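Local structure of nickel-dependent hydrogenase large subunit (Allochromatium vinosum, 3MYR) at residues B[14-19]-B[34-39]; B[389-394]-B[430-435]. The protein carries the nickel-iron centre at which a membrane-bound hydrogenase splits molecular hydrogen and transfers the reducing equivalents to an acceptor. All coordinates share one frame; numbering follows the deposited sequence.

Interaction 1: B[14-19]-B[34-39]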
ATOM      1  N   GLU B  14       2.183  -5.078   4.837  1.00 18.15           N
ATOM      2  CA  GLU B  14       1.479  -5.472   3.610  1.00 19.10           C
ATOM      3  C   GLU B  14       2.180  -6.698   3.000  1.00 19.11           C
ATOM      4  O   GLU B  14       3.398  -6.724   2.878  1.00 20.09           O
ATOM      5  CB  GLU B  14       1.522  -4.321   2.598  1.00 21.94           C
ATOM      6  CG  GLU B  14       0.544  -4.567   1.380  1.00 20.55           C
ATOM      7  CD  GLU B  14       0.918  -5.812   0.535  1.00 27.99           C
ATOM      8  OE1 GLU B  14      -0.048  -6.536   0.067  1.00 22.45           O
ATOM      9  OE2 GLU B  14       2.153  -6.067   0.351  1.00 23.82           O
ATOM     10  N   GLY B  15       1.425  -7.730   2.685  1.00 18.82           N
ATOM     11  CA  GLY B  15       1.951  -8.833   1.928  1.00 20.63           C
ATOM     12  C   GLY B  15       2.619  -9.913   2.737  1.00 21.04           C
ATOM     13  O   GLY B  15       2.410 -10.032   3.941  1.00 23.42           O
ATOM     14  N   HIS B  16       3.453 -10.708   2.067  1.00 20.30           N
ATOM     15  CA  HIS B  16       3.790 -12.039   2.567  1.00 19.17           C
ATOM     16  C   HIS B  16       5.270 -12.179   2.845  1.00 19.82           C
ATOM     17  O   HIS B  16       6.048 -12.381   1.915  1.00 20.30           O
ATOM     18  CB  HIS B  16       3.326 -13.101   1.542  1.00 20.19           C
ATOM     19  CG  HIS B  16       1.839 -13.227   1.499  1.00 21.53           C
ATOM     20  ND1 HIS B  16       1.069 -12.727   0.461  1.00 27.43           N
ATOM     21  CD2 HIS B  16       0.969 -13.628   2.449  1.00 19.25           C
ATOM     22  CE1 HIS B  16      -0.212 -12.949   0.717  1.00 16.98           C
ATOM     23  NE2 HIS B  16      -0.296 -13.462   1.934  1.00 28.28           N
ATOM     24  N   LEU B  17       5.648 -12.062   4.111  1.00 19.03           N
ATOM     25  CA  LEU B  17       7.035 -12.005   4.498  1.00 21.51           C
ATOM     26  C   LEU B  17       7.308 -13.065   5.553  1.00 21.73           C
ATOM     27  O   LEU B  17       6.578 -13.218   6.520  1.00 20.81           O
ATOM     28  CB  LEU B  17       7.423 -10.626   5.013  1.00 19.70           C
ATOM     29  CG  LEU B  17       8.880 -10.369   5.507  1.00 23.21           C
ATOM     30  CD1 LEU B  17       9.935 -10.368   4.373  1.00 19.96           C
ATOM     31  CD2 LEU B  17       8.998  -9.007   6.287  1.00 15.61           C
ATOM     32  N   ARG B  18       8.429 -13.742   5.362  1.00 21.88           N
ATOM     33  CA  ARG B  18       8.919 -14.755   6.299  1.00 21.61           C
ATOM     34  C   ARG B  18      10.339 -14.270   6.733  1.00 23.49           C
ATOM     35  O   ARG B  18      11.130 -13.829   5.863  1.00 22.64           O
ATOM     36  CB  ARG B  18       8.999 -16.138   5.592  1.00 21.37           C
ATOM     37  CG  ARG B  18       9.949 -17.178   6.299  1.00 22.83           C
ATOM     38  CD  ARG B  18       9.909 -18.459   5.494  1.00 23.71           C
ATOM     39  NE  ARG B  18      10.402 -19.626   6.230  1.00 28.24           N
ATOM     40  CZ  ARG B  18       9.651 -20.586   6.761  1.00 26.33           C
ATOM     41  NH1 ARG B  18       8.320 -20.532   6.652  1.00 21.95           N
ATOM     42  NH2 ARG B  18      10.246 -21.634   7.361  1.00 24.95           N
ATOM     43  N   ILE B  19      10.611 -14.268   8.041  1.00 22.04           N
ATOM     44  CA  ILE B  19      11.962 -14.048   8.573  1.00 23.18           C
ATOM     45  C   ILE B  19      12.475 -15.338   9.184  1.00 25.48           C
ATOM     46  O   ILE B  19      11.733 -15.999   9.951  1.00 25.14           O
ATOM     47  CB  ILE B  19      11.960 -12.945   9.673  1.00 24.78           C
ATOM     48  CG1 ILE B  19      11.417 -11.612   9.113  1.00 24.52           C
ATOM     49  CG2 ILE B  19      13.384 -12.768  10.288  1.00 25.03           C
ATOM     50  CD1 ILE B  19      12.329 -10.981   8.103  1.00 23.29           C
ATOM     51  N   SER B  34      12.600 -13.258   3.409  1.00 24.07           N
ATOM     52  CA  SER B  34      12.031 -14.006   2.318  1.00 21.75           C
ATOM     53  C   SER B  34      10.607 -13.569   1.983  1.00 23.45           C
ATOM     54  O   SER B  34       9.726 -13.668   2.825  1.00 21.96           O
ATOM     55  CB  SER B  34      11.970 -15.475   2.719  1.00 24.56           C
ATOM     56  OG  SER B  34      11.300 -16.184   1.675  1.00 25.74           O
ATOM     57  N   GLY B  35      10.385 -13.112   0.748  1.00 23.29           N
ATOM     58  CA  GLY B  35       9.034 -12.767   0.205  1.00 22.47           C
ATOM     59  C   GLY B  35       8.397 -14.022  -0.391  1.00 22.60           C
ATOM     60  O   GLY B  35       9.031 -14.682  -1.209  1.00 22.35           O
ATOM     61  N   THR B  36       7.182 -14.379   0.041  1.00 19.63           N
ATOM     62  CA  THR B  36       6.668 -15.715  -0.235  1.00 21.28           C
ATOM     63  C   THR B  36       5.407 -15.611  -1.102  1.00 21.49           C
ATOM     64  O   THR B  36       4.607 -16.551  -1.102  1.00 23.51           O
ATOM     65  CB  THR B  36       6.381 -16.554   1.073  1.00 20.40           C
ATOM     66  OG1 THR B  36       5.282 -15.944   1.780  1.00 24.30           O
ATOM     67  CG2 THR B  36       7.625 -16.569   2.067  1.00 21.06           C
ATOM     68  N   MET B  37       5.289 -14.543  -1.921  1.00 19.57           N
ATOM     69  CA  MET B  37       4.193 -14.490  -2.921  1.00 18.53           C
ATOM     70  C   MET B  37       4.704 -13.721  -4.136  1.00 19.55           C
ATOM     71  O   MET B  37       5.398 -12.683  -3.993  1.00 20.03           O
ATOM     72  CB  MET B  37       2.925 -13.870  -2.329  1.00 15.86           C
ATOM     73  CG  MET B  37       1.694 -13.881  -3.272  1.00 16.21           C
ATOM     74  SD  MET B  37       1.686 -12.522  -4.507  1.00 20.40           S
ATOM     75  CE  MET B  37       0.977 -11.124  -3.552  1.00 16.23           C
ATOM     76  N   VAL B  38       4.382 -14.224  -5.335  1.00 19.42           N
ATOM     77  CA  VAL B  38       4.735 -13.493  -6.550  1.00 19.04           C
ATOM     78  C   VAL B  38       3.502 -13.476  -7.478  1.00 18.71           C
ATOM     79  O   VAL B  38       2.668 -14.435  -7.416  1.00 16.70           O
ATOM     80  CB  VAL B  38       5.953 -14.243  -7.267  1.00 18.65           C
ATOM     81  CG1 VAL B  38       5.559 -15.643  -7.627  1.00 18.15           C
ATOM     82  CG2 VAL B  38       6.470 -13.428  -8.501  1.00 17.75           C
ATOM     83  N   ARG B  39       3.390 -12.430  -8.308  1.00 17.06           N
ATOM     84  CA  ARG B  39       2.364 -12.322  -9.364  1.00 18.72           C
ATOM     85  C   ARG B  39       2.936 -12.198 -10.801  1.00 20.61           C
ATOM     86  O   ARG B  39       2.307 -12.668 -11.772  1.00 19.23           O
ATOM     87  CB  ARG B  39       1.370 -11.180  -9.075  1.00 18.23           C
ATOM     88  CG  ARG B  39       0.545 -11.456  -7.822  1.00 17.69           C
ATOM     89  CD  ARG B  39      -0.135 -10.235  -7.211  1.00 17.96           C
ATOM     90  NE  ARG B  39       0.874  -9.260  -6.791  1.00 22.28           N
ATOM     91  CZ  ARG B  39       0.640  -7.961  -6.590  1.00 19.33           C
ATOM     92  NH1 ARG B  39      -0.579  -7.448  -6.829  1.00 19.69           N
ATOM     93  NH2 ARG B  39       1.666  -7.162  -6.260  1.00 17.83           N
TER
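Arg18 and Ser34 face each other at the tight end of the contact, an antiparallel hydrogen-bonded pair: Arg18 N meets Ser34 O at 2.9 Å, and Ser34 N returns the bond to Arg18 O over the same length. Both side chains leave on one face of the sheet, where Arg18 CB rests 3.8 Å from Thr36 CG2. With CG anti to the backbone N (chi1 160°) and the chain extended to NE, Arg18 carries its guanidinium away from 34-39 to salt bridges with Asp8 and Glu20. Ser34 OG bonds to Tyr373 O. The next pair, Leu17 with Gly35, is non-hydrogen-bonded. Together the two pairs form the open end of the beta hairpin 17-24/27-35, whose first strand is central in a three-stranded antiparallel sheet; on the other face Leu17 packs against Ile549. The ladder's last bond, Thr36 N to His16 O at 3.0 Å, is as straight at the hydrogen (162°), but its donor is tilted 33° from the carbonyl plane. Past it no backbone bond joins the segments, and the contact passes to side chains: Thr36 OG1 lies 3.5 Å from His16 CB while bonding to Thr87 O of the small subunit. Met37 CB approaches the imidazole obliquely, 3.5 Å from His16 ND1. Phe11 and Ser86 of the small subunit pack here, and the side chain of Met37 is about 8 Å from a bound iron-sulfur cluster.

Interaction 2: B[389-394]-B[430-435]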
ATOM      1  N   GLY B 389      13.854   5.116   1.931  1.00 19.41           N
ATOM      2  CA  GLY B 389      12.618   5.344   2.706  1.00 20.46           C
ATOM      3  C   GLY B 389      12.803   6.598   3.560  1.00 20.70           C
ATOM      4  O   GLY B 389      13.690   7.444   3.285  1.00 20.30           O
ATOM      5  N   PRO B 390      11.937   6.764   4.584  1.00 20.10           N
ATOM      6  CA  PRO B 390      11.989   8.007   5.350  1.00 20.34           C
ATOM      7  C   PRO B 390      13.332   8.340   5.948  1.00 21.47           C
ATOM      8  O   PRO B 390      13.676   9.518   6.035  1.00 21.92           O
ATOM      9  CB  PRO B 390      10.933   7.791   6.482  1.00 19.60           C
ATOM     10  CG  PRO B 390       9.919   6.826   5.835  1.00 19.30           C
ATOM     11  CD  PRO B 390      10.821   5.884   4.976  1.00 18.86           C
ATOM     12  N   LEU B 391      14.053   7.349   6.477  1.00 24.13           N
ATOM     13  CA  LEU B 391      15.365   7.642   7.092  1.00 24.54           C
ATOM     14  C   LEU B 391      16.360   8.192   6.029  1.00 25.33           C
ATOM     15  O   LEU B 391      17.095   9.162   6.260  1.00 23.65           O
ATOM     16  CB  LEU B 391      15.945   6.411   7.794  1.00 23.07           C
ATOM     17  CG  LEU B 391      17.247   6.631   8.634  1.00 24.10           C
ATOM     18  CD1 LEU B 391      17.207   7.874   9.580  1.00 21.15           C
ATOM     19  CD2 LEU B 391      17.633   5.337   9.456  1.00 20.03           C
ATOM     20  N   ALA B 392      16.349   7.586   4.843  1.00 24.92           N
ATOM     21  CA  ALA B 392      17.233   8.051   3.742  1.00 23.91           C
ATOM     22  C   ALA B 392      16.885   9.471   3.376  1.00 22.11           C
ATOM     23  O   ALA B 392      17.774  10.285   3.155  1.00 22.45           O
ATOM     24  CB  ALA B 392      17.081   7.180   2.517  1.00 24.46           C
ATOM     25  N   ARG B 393      15.585   9.802   3.372  1.00 23.33           N
ATOM     26  CA  ARG B 393      15.158  11.137   2.946  1.00 23.52           C
ATOM     27  C   ARG B 393      15.532  12.158   3.996  1.00 24.81           C
ATOM     28  O   ARG B 393      15.996  13.275   3.695  1.00 25.84           O
ATOM     29  CB  ARG B 393      13.642  11.179   2.637  1.00 22.32           C
ATOM     30  CG  ARG B 393      13.303  10.647   1.199  1.00 20.50           C
ATOM     31  CD  ARG B 393      11.768  10.862   0.904  1.00 19.71           C
ATOM     32  NE  ARG B 393      10.958  10.044   1.833  1.00 19.48           N
ATOM     33  CZ  ARG B 393      10.479   8.816   1.617  1.00 21.42           C
ATOM     34  NH1 ARG B 393       9.686   8.242   2.533  1.00 19.48           N
ATOM     35  NH2 ARG B 393      10.746   8.157   0.498  1.00 19.52           N
ATOM     36  N   VAL B 394      15.290  11.801   5.243  1.00 24.06           N
ATOM     37  CA  VAL B 394      15.545  12.773   6.309  1.00 25.75           C
ATOM     38  C   VAL B 394      17.048  12.999   6.430  1.00 26.46           C
ATOM     39  O   VAL B 394      17.512  14.136   6.591  1.00 29.10           O
ATOM     40  CB  VAL B 394      14.877  12.371   7.652  1.00 26.66           C
ATOM     41  CG1 VAL B 394      15.400  13.189   8.810  1.00 23.99           C
ATOM     42  CG2 VAL B 394      13.373  12.535   7.515  1.00 23.71           C
ATOM     43  N   THR B 430      11.762   5.310  12.632  1.00 22.28           N
ATOM     44  CA  THR B 430      10.376   5.467  13.006  1.00 22.58           C
ATOM     45  C   THR B 430      10.176   6.965  13.243  1.00 21.94           C
ATOM     46  O   THR B 430       9.162   7.524  12.839  1.00 23.46           O
ATOM     47  CB  THR B 430      10.087   4.704  14.333  1.00 21.60           C
ATOM     48  OG1 THR B 430      10.322   3.325  14.123  1.00 23.06           O
ATOM     49  CG2 THR B 430       8.614   4.891  14.853  1.00 20.14           C
ATOM     50  N   ALA B 431      11.117   7.602  13.926  1.00 21.31           N
ATOM     51  CA  ALA B 431      11.049   9.060  14.106  1.00 20.93           C
ATOM     52  C   ALA B 431      11.097   9.785  12.711  1.00 20.94           C
ATOM     53  O   ALA B 431      10.389  10.739  12.516  1.00 22.49           O
ATOM     54  CB  ALA B 431      12.219   9.575  14.994  1.00 19.94           C
ATOM     55  N   ALA B 432      11.981   9.373  11.797  1.00 21.26           N
ATOM     56  CA  ALA B 432      12.082  10.053  10.501  1.00 22.08           C
ATOM     57  C   ALA B 432      10.713  10.057   9.760  1.00 21.21           C
ATOM     58  O   ALA B 432      10.333  11.031   9.096  1.00 21.21           O
ATOM     59  CB  ALA B 432      13.146   9.342   9.627  1.00 21.06           C
ATOM     60  N   ARG B 433      10.040   8.917   9.792  1.00 21.17           N
ATOM     61  CA  ARG B 433       8.712   8.806   9.171  1.00 21.37           C
ATOM     62  C   ARG B 433       7.749   9.928   9.686  1.00 22.02           C
ATOM     63  O   ARG B 433       7.011  10.564   8.904  1.00 22.24           O
ATOM     64  CB  ARG B 433       8.175   7.393   9.408  1.00 19.30           C
ATOM     65  CG  ARG B 433       6.755   7.097   8.747  1.00 21.38           C
ATOM     66  CD  ARG B 433       6.321   5.640   8.925  1.00 19.48           C
ATOM     67  NE  ARG B 433       7.232   4.863   8.090  1.00 19.03           N
ATOM     68  CZ  ARG B 433       8.243   4.123   8.522  1.00 22.05           C
ATOM     69  NH1 ARG B 433       9.052   3.567   7.598  1.00 15.92           N
ATOM     70  NH2 ARG B 433       8.398   3.846   9.850  1.00 19.89           N
ATOM     71  N   ALA B 434       7.714  10.146  10.989  1.00 19.91           N
ATOM     72  CA  ALA B 434       6.839  11.168  11.552  1.00 19.57           C
ATOM     73  C   ALA B 434       7.309  12.576  11.143  1.00 21.38           C
ATOM     74  O   ALA B 434       6.513  13.379  10.790  1.00 22.45           O
ATOM     75  CB  ALA B 434       6.819  11.065  13.089  1.00 20.31           C
ATOM     76  N   LEU B 435       8.605  12.874  11.241  1.00 22.40           N
ATOM     77  CA  LEU B 435       9.157  14.201  10.895  1.00 23.93           C
ATOM     78  C   LEU B 435       8.899  14.547   9.431  1.00 23.71           C
ATOM     79  O   LEU B 435       8.545  15.663   9.144  1.00 22.29           O
ATOM     80  CB  LEU B 435      10.676  14.294  11.134  1.00 23.06           C
ATOM     81  CG  LEU B 435      11.072  14.014  12.624  1.00 28.64           C
ATOM     82  CD1 LEU B 435      12.579  14.189  12.839  1.00 23.22           C
ATOM     83  CD2 LEU B 435      10.158  14.816  13.651  1.00 26.15           C
TER
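Ala432 meets Pro390, Leu391 and Val394 with its single methyl, in a helix-helix packing contact buried inside the large subunit. The axes of helix segments 390-394 and 430-435 approach to 8.2 Å and are inclined at 67°; the touching residues of the first helix, Pro390, Leu391 and Val394, lie at its start, just after the N-cap residue Gly389. Ala432 CB sits 3.6 Å from Pro390 O, a carbonyl already engaged by Val394 N within its own helix. On one flank the methyl is 4.3 Å from Leu391 CD1; on another it is 3.8 Å from Val394 CG2, which also reaches the carbonyl oxygen of Ala432.

One residue on, both the backbone and the side chain of Arg433 touch the proline ring. Pro390 CB lies 3.6 Å from Arg433 N, and farther out Pro390 CG is 3.8 Å from Arg433 NH1. The arginine runs straight at first, CG anti to the backbone N (chi1 -178°), then bends at chi3 (-69°), which brings the guanidinium obliquely past the ring. Arg433 NH2 is hydrogen-bonded to Ser551 O, while NE has a long, weak ion pair with Asp553; His104 and His107 of helix 86-112 also touch the side chain. An alanine here would probably leave Ser551 O without this donor and open a gap beside Pro390 CG. The side chain of Pro390 is about 8 Å from the bound nickel-iron centre.

Leu435, two residues further on, rests on Val409 of helix 403-416, the residue that Val394 touches too. It points toward helix 390-399 but approaches more loosely, nothing of 389-394 lying closer than 4.8 Å to the Leu435 side chain.

How the interactions relate
From the N terminus, interaction 1 comes first: strand 17-24 is followed by a turn and strand 27-35 returns antiparallel to it, and the contact closes that short loop, with 14 residues between its segments. It is complete long before interaction 2 begins, so the two stand in series, neither nesting nor crossing. Interaction 2 closes a loop of 35 intervening residues that includes helix 403-416, bringing helix 390-399 onto helix 426-456. The centres of interactions 1 and 2 are about 24 Å apart, and their atoms do not touch. Helix 543-551 offers an indirect connection: Ile549 packs on the hairpin, and the carbonyl oxygen of Ser551 accepts a bond from Arg433. The hairpin end borders the small subunit; the helix pair is enclosed within the large one.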